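Local atomic coordinates of arginyl-tRNA synthetase, putative (Plasmodium falciparum, PDB entry 5JLD), a protein that probably catalyses the ATP-dependent attachment of L-arginine to tRNA(Arg), releasing AMP and diphosphate, as a class I aminoacyl-tRNA synthetase. Residues N130-V136 against L339-I345; S139-I143 against N176-D180; S160-V164 against E583-M587; L282-L286 against Y322-T327. All coordinates share one frame. Residue numbers count along the deposited sequence, not the author numbering.

Interaction 1 (N130-V136 against L339-I345); sequences NYGNVLV and LNCNCVI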
loop_
_atom_site.group_PDB
_atom_site.type_symbol
_atom_site.label_atom_id
_atom_site.label_comp_id
_atom_site.label_asym_id
_atom_site.label_seq_id
_atom_site.Cartn_x
_atom_site.Cartn_y
_atom_site.Cartn_z
ATOM N N ASN A 130 -17.257 3.802 -5.249
ATOM C CA ASN A 130 -17.630 3.555 -3.862
ATOM C C ASN A 130 -16.487 2.870 -3.104
ATOM O O ASN A 130 -15.951 1.868 -3.561
ATOM C CB ASN A 130 -18.908 2.706 -3.818
ATOM C CG ASN A 130 -19.528 2.613 -2.425
ATOM O OD1 ASN A 130 -18.853 2.764 -1.406
ATOM N ND2 ASN A 130 -20.829 2.351 -2.384
ATOM N N TYR A 131 -16.110 3.410 -1.950
ATOM C CA TYR A 131 -15.115 2.746 -1.108
ATOM C C TYR A 131 -15.685 2.509 0.283
ATOM O O TYR A 131 -14.957 2.554 1.266
ATOM C CB TYR A 131 -13.820 3.563 -1.010
ATOM C CG TYR A 131 -12.980 3.529 -2.276
ATOM C CD1 TYR A 131 -12.150 2.450 -2.548
ATOM C CD2 TYR A 131 -13.014 4.583 -3.198
ATOM C CE1 TYR A 131 -11.379 2.407 -3.696
ATOM C CE2 TYR A 131 -12.242 4.548 -4.365
ATOM C CZ TYR A 131 -11.417 3.463 -4.596
ATOM O OH TYR A 131 -10.651 3.388 -5.744
ATOM N N GLY A 132 -16.992 2.259 0.353
ATOM C CA GLY A 132 -17.668 2.022 1.615
ATOM C C GLY A 132 -16.963 0.960 2.432
ATOM O O GLY A 132 -16.573 1.197 3.573
ATOM N N ASN A 133 -16.785 -0.215 1.844
ATOM C CA ASN A 133 -16.106 -1.291 2.550
ATOM C C ASN A 133 -14.957 -1.809 1.717
ATOM O O ASN A 133 -15.157 -2.271 0.598
ATOM C CB ASN A 133 -17.057 -2.449 2.875
ATOM C CG ASN A 133 -18.246 -2.032 3.715
ATOM O OD1 ASN A 133 -18.098 -1.539 4.836
ATOM N ND2 ASN A 133 -19.445 -2.291 3.196
ATOM N N VAL A 134 -13.758 -1.764 2.278
ATOM C CA VAL A 134 -12.588 -2.274 1.579
ATOM C C VAL A 134 -12.013 -3.469 2.320
ATOM O O VAL A 134 -11.882 -3.443 3.549
ATOM C CB VAL A 134 -11.484 -1.172 1.447
ATOM C CG1 VAL A 134 -10.190 -1.771 0.903
ATOM C CG2 VAL A 134 -11.969 -0.003 0.562
ATOM N N LEU A 135 -11.660 -4.510 1.580
ATOM C CA LEU A 135 -11.005 -5.662 2.177
ATOM C C LEU A 135 -9.647 -5.877 1.533
ATOM O O LEU A 135 -9.547 -5.909 0.316
ATOM C CB LEU A 135 -11.871 -6.925 2.028
ATOM C CG LEU A 135 -11.343 -8.195 2.703
ATOM C CD1 LEU A 135 -12.509 -9.089 3.180
ATOM C CD2 LEU A 135 -10.410 -8.983 1.779
ATOM N N VAL A 136 -8.624 -6.073 2.363
ATOM C CA VAL A 136 -7.280 -6.367 1.882
ATOM C C VAL A 136 -6.869 -7.771 2.343
ATOM O O VAL A 136 -6.822 -8.079 3.541
ATOM C CB VAL A 136 -6.252 -5.306 2.367
ATOM C CG1 VAL A 136 -4.848 -5.596 1.798
ATOM C CG2 VAL A 136 -6.712 -3.882 1.984
ATOM N N LEU A 339 -20.037 -9.443 3.442
ATOM C CA LEU A 339 -19.327 -8.282 3.976
ATOM C C LEU A 339 -19.645 -7.024 3.168
ATOM O O LEU A 339 -19.241 -5.930 3.544
ATOM C CB LEU A 339 -17.819 -8.527 3.982
ATOM C CG LEU A 339 -17.321 -9.632 4.913
ATOM C CD1 LEU A 339 -15.795 -9.642 4.913
ATOM C CD2 LEU A 339 -17.874 -9.442 6.337
ATOM N N ASN A 340 -20.358 -7.187 2.059
ATOM C CA ASN A 340 -20.740 -6.059 1.210
ATOM C C ASN A 340 -19.549 -5.217 0.759
ATOM O O ASN A 340 -19.619 -3.987 0.716
ATOM C CB ASN A 340 -21.780 -5.187 1.935
ATOM C CG ASN A 340 -23.102 -5.939 2.166
ATOM O OD1 ASN A 340 -23.830 -6.205 1.213
ATOM N ND2 ASN A 340 -23.401 -6.296 3.426
ATOM N N CYS A 341 -18.460 -5.890 0.406
ATOM C CA CYS A 341 -17.238 -5.208 -0.014
ATOM C C CYS A 341 -17.424 -4.433 -1.314
ATOM O O CYS A 341 -18.026 -4.922 -2.275
ATOM C CB CYS A 341 -16.095 -6.211 -0.168
ATOM S SG CYS A 341 -15.391 -6.766 1.411
ATOM N N ASN A 342 -16.894 -3.217 -1.333
ATOM C CA ASN A 342 -16.910 -2.380 -2.533
ATOM C C ASN A 342 -15.566 -2.431 -3.246
ATOM O O ASN A 342 -15.461 -2.160 -4.442
ATOM C CB ASN A 342 -17.284 -0.963 -2.158
ATOM C CG ASN A 342 -18.612 -0.906 -1.433
ATOM O OD1 ASN A 342 -18.672 -0.602 -0.239
ATOM N ND2 ASN A 342 -19.684 -1.230 -2.149
ATOM N N CYS A 343 -14.542 -2.839 -2.509
ATOM C CA CYS A 343 -13.236 -3.020 -3.093
ATOM C C CYS A 343 -12.531 -4.195 -2.409
ATOM O O CYS A 343 -12.493 -4.286 -1.187
ATOM C CB CYS A 343 -12.420 -1.722 -2.975
ATOM S SG CYS A 343 -10.723 -1.818 -3.566
ATOM N N VAL A 344 -12.002 -5.110 -3.210
ATOM C CA VAL A 344 -11.255 -6.243 -2.671
ATOM C C VAL A 344 -9.899 -6.348 -3.320
ATOM O O VAL A 344 -9.765 -6.500 -4.546
ATOM C CB VAL A 344 -11.981 -7.593 -2.858
ATOM C CG1 VAL A 344 -11.209 -8.698 -2.141
ATOM C CG2 VAL A 344 -13.406 -7.518 -2.339
ATOM N N ILE A 345 -8.890 -6.313 -2.471
ATOM C CA ILE A 345 -7.535 -6.245 -2.931
ATOM C C ILE A 345 -6.798 -7.491 -2.496
ATOM O O ILE A 345 -6.749 -7.787 -1.324
ATOM C CB ILE A 345 -6.846 -4.972 -2.374
ATOM C CG1 ILE A 345 -7.499 -3.716 -2.964
ATOM C CG2 ILE A 345 -5.364 -5.020 -2.628
ATOM C CD1 ILE A 345 -7.195 -2.422 -2.153
#
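The two backbones run side by side in the same direction: the axes of the short segments 133-136 and 343-345 approach to 4.8 Å, 10° apart. They are neighbouring strands in the parallel sheet of the class I Rossmann fold, and parallel bridges pair Val-134 with Cys-343, Leu-135 with Val-344 and Val-136 with Ile-345. Leu-135 N donates to Cys-343 O (2.9 Å), and Leu-135 O accepts from Ile-345 N (2.9 Å). Ahead of these bridges, Asn-133 O takes two donors, Asn-342 N at 2.8 Å and Cys-343 N at 3.2 Å.

Side chains extend this ladder. Asn-342 OD1 accepts from Asn-133 N (2.8 Å), and Asn-133 ND2 reaches Asn-340 O (3.0 Å), while OD1 of Asn-133 bonds to Asn-171 on the next strand. Val-134, Val-136, Cys-343 and Ile-345 share one face of the sheet, where helix 149-167 packs on Val-136 and Ile-345. On the other face, under helix 326-337, Leu-135 CD2 meets Val-344 CG1 at 4.0 Å and Leu-135 CB rests on Cys-341 SG at 3.6 Å. At Asn-130 the chain bends in an Asx turn, closed by the 2.6 Å bond from Gly-132 N to Asn-130 OD1.

Interaction 2 (S139-I143 against N176-D180); sequences SSPNI and NHVGD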
loop_
_atom_site.group_PDB
_atom_site.type_symbol
_atom_site.label_atom_id
_atom_site.label_comp_id
_atom_site.label_asym_id
_atom_site.label_seq_id
_atom_site.Cartn_x
_atom_site.Cartn_y
_atom_site.Cartn_z
ATOM N N SER A 139 -0.592 -11.439 3.412
ATOM C CA SER A 139 0.290 -12.307 4.194
ATOM C C SER A 139 0.143 -13.774 3.787
ATOM O O SER A 139 1.027 -14.332 3.150
ATOM C CB SER A 139 0.052 -12.143 5.696
ATOM O OG SER A 139 1.132 -12.678 6.415
ATOM N N SER A 140 -0.960 -14.401 4.171
ATOM C CA SER A 140 -1.274 -15.775 3.733
ATOM C C SER A 140 -0.270 -16.889 4.130
ATOM O O SER A 140 0.152 -17.683 3.285
ATOM C CB SER A 140 -1.436 -15.787 2.210
ATOM O OG SER A 140 -2.320 -14.768 1.796
ATOM N N PRO A 141 0.098 -16.984 5.414
ATOM C CA PRO A 141 0.966 -18.127 5.699
ATOM C C PRO A 141 0.188 -19.445 5.661
ATOM O O PRO A 141 -1.055 -19.436 5.614
ATOM C CB PRO A 141 1.470 -17.839 7.111
ATOM C CG PRO A 141 0.345 -17.094 7.741
ATOM C CD PRO A 141 -0.234 -16.225 6.633
ATOM N N ASN A 142 0.925 -20.554 5.681
ATOM C CA ASN A 142 0.348 -21.895 5.767
ATOM C C ASN A 142 0.696 -22.547 7.091
ATOM O O ASN A 142 1.866 -22.560 7.477
ATOM C CB ASN A 142 0.845 -22.783 4.624
ATOM C CG ASN A 142 0.416 -22.277 3.264
ATOM O OD1 ASN A 142 -0.741 -21.908 3.066
ATOM N ND2 ASN A 142 1.349 -22.255 2.316
ATOM N N ILE A 143 -0.319 -23.087 7.773
ATOM C CA ILE A 143 -0.129 -23.845 9.004
ATOM C C ILE A 143 0.890 -24.961 8.790
ATOM O O ILE A 143 0.918 -25.590 7.730
ATOM C CB ILE A 143 -1.470 -24.463 9.515
ATOM C CG1 ILE A 143 -2.548 -23.382 9.668
ATOM C CG2 ILE A 143 -1.263 -25.275 10.809
ATOM C CD1 ILE A 143 -2.262 -22.296 10.740
ATOM N N ASN A 176 -6.304 -12.233 6.796
ATOM C CA ASN A 176 -5.245 -13.193 6.572
ATOM C C ASN A 176 -5.826 -14.562 6.198
ATOM O O ASN A 176 -6.292 -15.269 7.078
ATOM C CB ASN A 176 -4.376 -13.292 7.834
ATOM C CG ASN A 176 -3.065 -14.008 7.589
ATOM O OD1 ASN A 176 -2.815 -14.521 6.495
ATOM N ND2 ASN A 176 -2.210 -14.027 8.602
ATOM N N HIS A 177 -5.802 -14.893 4.903
ATOM C CA HIS A 177 -6.317 -16.149 4.340
ATOM C C HIS A 177 -5.306 -17.273 4.562
ATOM O O HIS A 177 -4.616 -17.697 3.636
ATOM C CB HIS A 177 -6.620 -15.969 2.839
ATOM C CG HIS A 177 -7.337 -17.121 2.190
ATOM N ND1 HIS A 177 -8.708 -17.175 2.083
ATOM C CD2 HIS A 177 -6.864 -18.216 1.538
ATOM C CE1 HIS A 177 -9.055 -18.280 1.437
ATOM N NE2 HIS A 177 -7.953 -18.918 1.087
ATOM N N VAL A 178 -5.205 -17.731 5.808
ATOM C CA VAL A 178 -4.186 -18.709 6.188
ATOM C C VAL A 178 -4.514 -20.093 5.620
ATOM O O VAL A 178 -5.686 -20.468 5.528
ATOM C CB VAL A 178 -4.032 -18.771 7.730
ATOM C CG1 VAL A 178 -5.384 -18.959 8.411
ATOM C CG2 VAL A 178 -3.058 -19.862 8.150
ATOM N N GLY A 179 -3.483 -20.836 5.211
ATOM C CA GLY A 179 -3.667 -22.191 4.728
ATOM C C GLY A 179 -3.840 -23.188 5.876
ATOM O O GLY A 179 -2.880 -23.823 6.312
ATOM N N ASP A 180 -5.068 -23.330 6.369
ATOM C CA ASP A 180 -5.331 -24.170 7.538
ATOM C C ASP A 180 -6.233 -25.348 7.196
ATOM O O ASP A 180 -6.888 -25.913 8.066
ATOM C CB ASP A 180 -5.981 -23.350 8.660
ATOM C CG ASP A 180 -7.343 -22.786 8.261
ATOM O OD1 ASP A 180 -7.673 -22.787 7.048
ATOM O OD2 ASP A 180 -8.085 -22.340 9.168
HETATM O O HOH W 1 -4.095 -13.601 3.177
#
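Gly-179 N donates to Pro-141 O at 2.8 Å, and Ile-143 N returns a bond to Gly-179 O at 3.0 Å, so the two loops are bridged in parallel fashion around Asn-142. Further back, Asn-176 OD1 accepts from Ser-140 N (3.0 Å); its ND2 is turned to Tyr-263. Water 1 adds a link, accepting from Ser-140 OG (2.5 Å) and His-177 N (2.7 Å). These loops leave the C-terminal ends of adjacent strands 133-137 and 171-176 of the Rossmann sheet, the edge where class I synthetases place their active site, and 139-143 shortly precedes the HIGH-type signature (His-Val-Gly-His) at the start of helix 149-167. His-177 and Gly-179 each centre an inverse gamma turn. An ideal CB on Gly-179 would lie 2.0 Å from Asn-142 OD1, so with Asn-142 in this rotamer no side chain fits. On the apolar side, Val-178 CG2 fits between Pro-141 CG (4.4 Å) and Ile-143 CD1 (3.6 Å), and Ile-143 CG1 touches Asp-180 CB at 3.6 Å.

Interaction 3 (S160-V164 against E583-M587); sequences SICRV and ELLGM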
loop_
_atom_site.group_PDB
_atom_site.type_symbol
_atom_site.label_atom_id
_atom_site.label_comp_id
_atom_site.label_asym_id
_atom_site.label_seq_id
_atom_site.Cartn_x
_atom_site.Cartn_y
_atom_site.Cartn_z
ATOM N N SER A 160 0.750 -1.688 4.631
ATOM C CA SER A 160 0.803 -0.293 4.148
ATOM C C SER A 160 -0.498 0.134 3.461
ATOM O O SER A 160 -1.058 1.199 3.766
ATOM C CB SER A 160 1.991 -0.077 3.190
ATOM O OG SER A 160 2.229 1.314 3.070
ATOM N N ILE A 161 -1.001 -0.709 2.564
ATOM C CA ILE A 161 -2.278 -0.412 1.902
ATOM C C ILE A 161 -3.435 -0.196 2.902
ATOM O O ILE A 161 -4.239 0.773 2.786
ATOM C CB ILE A 161 -2.620 -1.542 0.906
ATOM C CG1 ILE A 161 -1.603 -1.494 -0.248
ATOM C CG2 ILE A 161 -4.084 -1.428 0.403
ATOM C CD1 ILE A 161 -1.593 -2.708 -1.184
ATOM N N CYS A 162 -3.503 -1.076 3.907
ATOM C CA CYS A 162 -4.533 -0.924 4.932
ATOM C C CYS A 162 -4.397 0.412 5.653
ATOM O O CYS A 162 -5.382 1.092 5.896
ATOM C CB CYS A 162 -4.470 -2.060 5.953
ATOM S SG CYS A 162 -4.952 -3.666 5.226
ATOM N N ARG A 163 -3.170 0.747 6.032
ATOM C CA ARG A 163 -2.924 1.967 6.762
ATOM C C ARG A 163 -3.342 3.163 5.885
ATOM O O ARG A 163 -3.841 4.162 6.398
ATOM C CB ARG A 163 -1.451 2.077 7.167
ATOM C CG ARG A 163 -0.971 1.093 8.215
ATOM C CD ARG A 163 0.350 1.571 8.861
ATOM N NE ARG A 163 0.959 0.556 9.719
ATOM C CZ ARG A 163 1.770 0.809 10.748
ATOM N NH1 ARG A 163 2.094 2.056 11.056
ATOM N NH2 ARG A 163 2.274 -0.198 11.469
ATOM N N VAL A 164 -3.165 3.038 4.570
ATOM C CA VAL A 164 -3.582 4.096 3.654
ATOM C C VAL A 164 -5.088 4.272 3.737
ATOM O O VAL A 164 -5.565 5.383 3.947
ATOM C CB VAL A 164 -3.163 3.816 2.195
ATOM C CG1 VAL A 164 -3.942 4.693 1.233
ATOM C CG2 VAL A 164 -1.662 4.042 2.014
ATOM N N GLU A 583 4.663 6.559 9.145
ATOM C CA GLU A 583 3.651 5.686 9.727
ATOM C C GLU A 583 2.832 4.948 8.672
ATOM O O GLU A 583 2.544 3.768 8.828
ATOM C CB GLU A 583 2.721 6.493 10.627
ATOM C CG GLU A 583 3.391 6.951 11.906
ATOM C CD GLU A 583 2.549 7.950 12.663
ATOM O OE1 GLU A 583 1.585 8.484 12.065
ATOM O OE2 GLU A 583 2.856 8.207 13.850
ATOM N N LEU A 584 2.464 5.634 7.598
ATOM C CA LEU A 584 1.687 5.001 6.543
ATOM C C LEU A 584 2.471 3.850 5.912
ATOM O O LEU A 584 1.885 2.897 5.390
ATOM C CB LEU A 584 1.288 6.017 5.469
ATOM C CG LEU A 584 0.237 7.077 5.828
ATOM C CD1 LEU A 584 0.069 8.067 4.689
ATOM C CD2 LEU A 584 -1.119 6.475 6.213
ATOM N N LEU A 585 3.794 3.930 5.976
ATOM C CA LEU A 585 4.652 2.903 5.386
ATOM C C LEU A 585 5.036 1.850 6.424
ATOM O O LEU A 585 5.801 0.932 6.133
ATOM C CB LEU A 585 5.907 3.549 4.783
ATOM C CG LEU A 585 5.667 4.384 3.515
ATOM C CD1 LEU A 585 6.879 5.229 3.212
ATOM C CD2 LEU A 585 5.348 3.488 2.320
ATOM N N GLY A 586 4.518 2.009 7.638
ATOM C CA GLY A 586 4.773 1.073 8.723
ATOM C C GLY A 586 6.039 1.363 9.515
ATOM O O GLY A 586 6.490 0.524 10.301
ATOM N N MET A 587 6.622 2.548 9.325
ATOM C CA MET A 587 7.837 2.896 10.057
ATOM C C MET A 587 7.481 3.591 11.375
ATOM O O MET A 587 6.389 4.132 11.522
ATOM C CB MET A 587 8.756 3.777 9.195
ATOM C CG MET A 587 9.124 3.171 7.833
ATOM S SD MET A 587 9.877 4.324 6.636
ATOM C CE MET A 587 11.278 4.955 7.563
HETATM O O HOH W 2 4.070 3.234 12.797
#
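Ser-160 makes the first contact: its OG donates to Leu-584 O at 2.8 Å, and its CA adds a CA-H...O contact to the same oxygen at 3.6 Å. One turn on, Arg-163 points its CB toward the end of helix 564-584 and lays one face of its guanidinium over Gly-586, with CZ 3.6 Å from Gly-586 CA. NH1 of Arg-163 makes a weak bond to Glu-583 O (2.8 Å) and donates to water 2 (2.9 Å), which in turn donates to Met-587 O (2.8 Å). NE of Arg-163 forms a salt bridge with Asp-159. Finally, Leu-584 CD2 packs against Arg-163 O (3.6 Å) and Val-164 CA (4.3 Å).

The target is a Schellman motif, closed by Gly-586 at positive phi with two bonds back into the last turn, one of them from Gly-586 N to Glu-583 O at 2.9 Å. The catalytic domain here meets the DALR anticodon-binding domain. Ser-160 and Arg-163 address backbone carbonyls of the helix C terminus, Glu-583 O being shared with Gly-586 N, and a positive guanidinium is electrostatically favourable there. Both side-chain hydrogen bonds across the segments go to main-chain oxygens, so the recognition here is of backbone and not of an acidic side chain.

Interaction 4 (L282-L286 against Y322-T327); sequences LSTVL and YGYDST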
loop_
_atom_site.group_PDB
_atom_site.type_symbol
_atom_site.label_atom_id
_atom_site.label_comp_id
_atom_site.label_asym_id
_atom_site.label_seq_id
_atom_site.Cartn_x
_atom_site.Cartn_y
_atom_site.Cartn_z
ATOM N N LEU A 282 -19.209 -24.101 0.903
ATOM C CA LEU A 282 -18.762 -24.473 -0.441
ATOM C C LEU A 282 -19.895 -25.060 -1.316
ATOM O O LEU A 282 -20.074 -24.657 -2.468
ATOM C CB LEU A 282 -17.596 -25.460 -0.340
ATOM C CG LEU A 282 -16.261 -24.930 0.211
ATOM C CD1 LEU A 282 -15.198 -26.027 0.300
ATOM C CD2 LEU A 282 -15.740 -23.761 -0.651
ATOM N N SER A 283 -20.692 -25.968 -0.756
ATOM C CA SER A 283 -21.769 -26.589 -1.540
ATOM C C SER A 283 -22.771 -25.502 -1.949
ATOM O O SER A 283 -23.177 -25.430 -3.117
ATOM C CB SER A 283 -22.446 -27.713 -0.752
ATOM O OG SER A 283 -21.698 -28.913 -0.865
ATOM N N THR A 284 -23.076 -24.603 -1.013
ATOM C CA THR A 284 -23.929 -23.467 -1.327
ATOM C C THR A 284 -23.324 -22.709 -2.523
ATOM O O THR A 284 -24.001 -22.476 -3.543
ATOM C CB THR A 284 -24.093 -22.530 -0.102
ATOM O OG1 THR A 284 -24.983 -23.136 0.840
ATOM C CG2 THR A 284 -24.650 -21.166 -0.499
ATOM N N VAL A 285 -22.031 -22.418 -2.451
ATOM C CA VAL A 285 -21.448 -21.594 -3.511
ATOM C C VAL A 285 -21.560 -22.373 -4.812
ATOM O O VAL A 285 -21.978 -21.811 -5.838
ATOM C CB VAL A 285 -19.978 -21.182 -3.223
ATOM C CG1 VAL A 285 -19.385 -20.419 -4.418
ATOM C CG2 VAL A 285 -19.919 -20.288 -1.993
ATOM N N LEU A 286 -21.329 -23.691 -4.748
ATOM C CA LEU A 286 -21.275 -24.423 -6.004
ATOM C C LEU A 286 -22.693 -24.491 -6.529
ATOM O O LEU A 286 -22.918 -24.343 -7.746
ATOM C CB LEU A 286 -20.664 -25.805 -5.836
ATOM C CG LEU A 286 -19.139 -25.811 -5.697
ATOM C CD1 LEU A 286 -18.622 -27.214 -5.825
ATOM C CD2 LEU A 286 -18.455 -24.896 -6.726
ATOM N N TYR A 322 -14.609 -31.097 -3.763
ATOM C CA TYR A 322 -14.441 -29.688 -4.078
ATOM C C TYR A 322 -13.118 -29.422 -4.820
ATOM O O TYR A 322 -12.055 -29.863 -4.381
ATOM C CB TYR A 322 -14.514 -28.860 -2.791
ATOM C CG TYR A 322 -15.813 -29.033 -2.022
ATOM C CD1 TYR A 322 -17.042 -28.766 -2.625
ATOM C CD2 TYR A 322 -15.810 -29.463 -0.692
ATOM C CE1 TYR A 322 -18.232 -28.906 -1.932
ATOM C CE2 TYR A 322 -16.985 -29.608 0.009
ATOM C CZ TYR A 322 -18.197 -29.331 -0.610
ATOM O OH TYR A 322 -19.366 -29.489 0.109
ATOM N N GLY A 323 -13.192 -28.715 -5.946
ATOM C CA GLY A 323 -12.011 -28.426 -6.765
ATOM C C GLY A 323 -11.072 -27.437 -6.095
ATOM O O GLY A 323 -11.500 -26.667 -5.232
ATOM N N TYR A 324 -9.797 -27.421 -6.481
ATOM C CA TYR A 324 -8.851 -26.600 -5.726
ATOM C C TYR A 324 -8.992 -25.088 -5.984
ATOM O O TYR A 324 -8.285 -24.291 -5.369
ATOM C CB TYR A 324 -7.400 -27.053 -5.965
ATOM C CG TYR A 324 -6.857 -27.081 -7.387
ATOM C CD1 TYR A 324 -6.653 -25.906 -8.114
ATOM C CD2 TYR A 324 -6.472 -28.289 -7.973
ATOM C CE1 TYR A 324 -6.123 -25.938 -9.407
ATOM C CE2 TYR A 324 -5.945 -28.335 -9.261
ATOM C CZ TYR A 324 -5.773 -27.154 -9.973
ATOM O OH TYR A 324 -5.251 -27.195 -11.246
ATOM N N ASP A 325 -9.933 -24.699 -6.840
ATOM C CA ASP A 325 -10.210 -23.279 -7.060
ATOM C C ASP A 325 -11.507 -22.835 -6.369
ATOM O O ASP A 325 -11.891 -21.662 -6.443
ATOM C CB ASP A 325 -10.274 -22.989 -8.566
ATOM C CG ASP A 325 -8.921 -23.132 -9.233
ATOM O OD1 ASP A 325 -7.953 -22.579 -8.678
ATOM O OD2 ASP A 325 -8.817 -23.825 -10.278
ATOM N N SER A 326 -12.173 -23.776 -5.697
ATOM C CA SER A 326 -13.489 -23.524 -5.098
ATOM C C SER A 326 -13.393 -22.599 -3.885
ATOM O O SER A 326 -14.252 -21.735 -3.671
ATOM C CB SER A 326 -14.155 -24.845 -4.700
ATOM O OG SER A 326 -13.326 -25.604 -3.828
ATOM N N THR A 327 -12.330 -22.746 -3.102
ATOM C CA THR A 327 -12.147 -21.872 -1.938
ATOM C C THR A 327 -11.998 -20.384 -2.317
ATOM O O THR A 327 -12.571 -19.518 -1.655
ATOM C CB THR A 327 -10.921 -22.301 -1.098
ATOM O OG1 THR A 327 -11.149 -23.609 -0.556
ATOM C CG2 THR A 327 -10.675 -21.322 0.047
#
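One hydrogen bond joins the segments: Ser-283 OG and Tyr-322 OH lie 2.6 Å apart, near the plane of the tyrosine ring. Most of the remaining contacts involve that ring. A CH-pi contact puts Leu-282 CB 3.9 Å from the ring centroid of Tyr-322, only 13° off the normal, and Leu-282 CD1 lies over the same ring, 3.6 Å from Tyr-322 CD2. Leu-286, one helical turn later, meets the ring at its edge, with its CD1 3.9 Å from Tyr-322 CD1. Leu-282 also reaches the start of helix 326-337, away from the ring: its CD2 is 3.9 Å from Ser-326 O and 4.3 Å from Thr-327 CA.

Within 322-327 a type I beta turn runs from Gly-323 to Ser-326, with Ser-326 N on Gly-323 O at 3.0 Å and Ser-326 OG on the same oxygen at 2.5 Å.

Along the chain the contact lies between the two halves of the Rossmann fold, probably in the connective-peptide region as in other class I synthetases, and joins helix 282-292 to helix 326-337, which packs on the central sheet. Leu-282 and Val-285 touch Ala-330 of that helix, while Leu-286 leans on Leu-315 and Gln-316 of strand 313-316.

From the N terminus, interaction 1 opens at 130-136, interaction 2 at 139-143 and interaction 3 at 160-164. Interaction 2 closes first, at 176-180; interaction 4 then opens and closes between 282 and 327, in series with it, and both nest inside the loop that interaction 1 completes at 339-345. Interaction 3 closes last, at 583-587, so it crosses interactions 1 and 2 and encloses interaction 4. Direct packing connects some of them: Val-136 and Ile-345 touch Ile-161, and His-177 touches Thr-327. Together they tie the central sheet to the loops at its C-terminal edge, helix 282-292 and the start of helix 326-337, and the anticodon-binding domain.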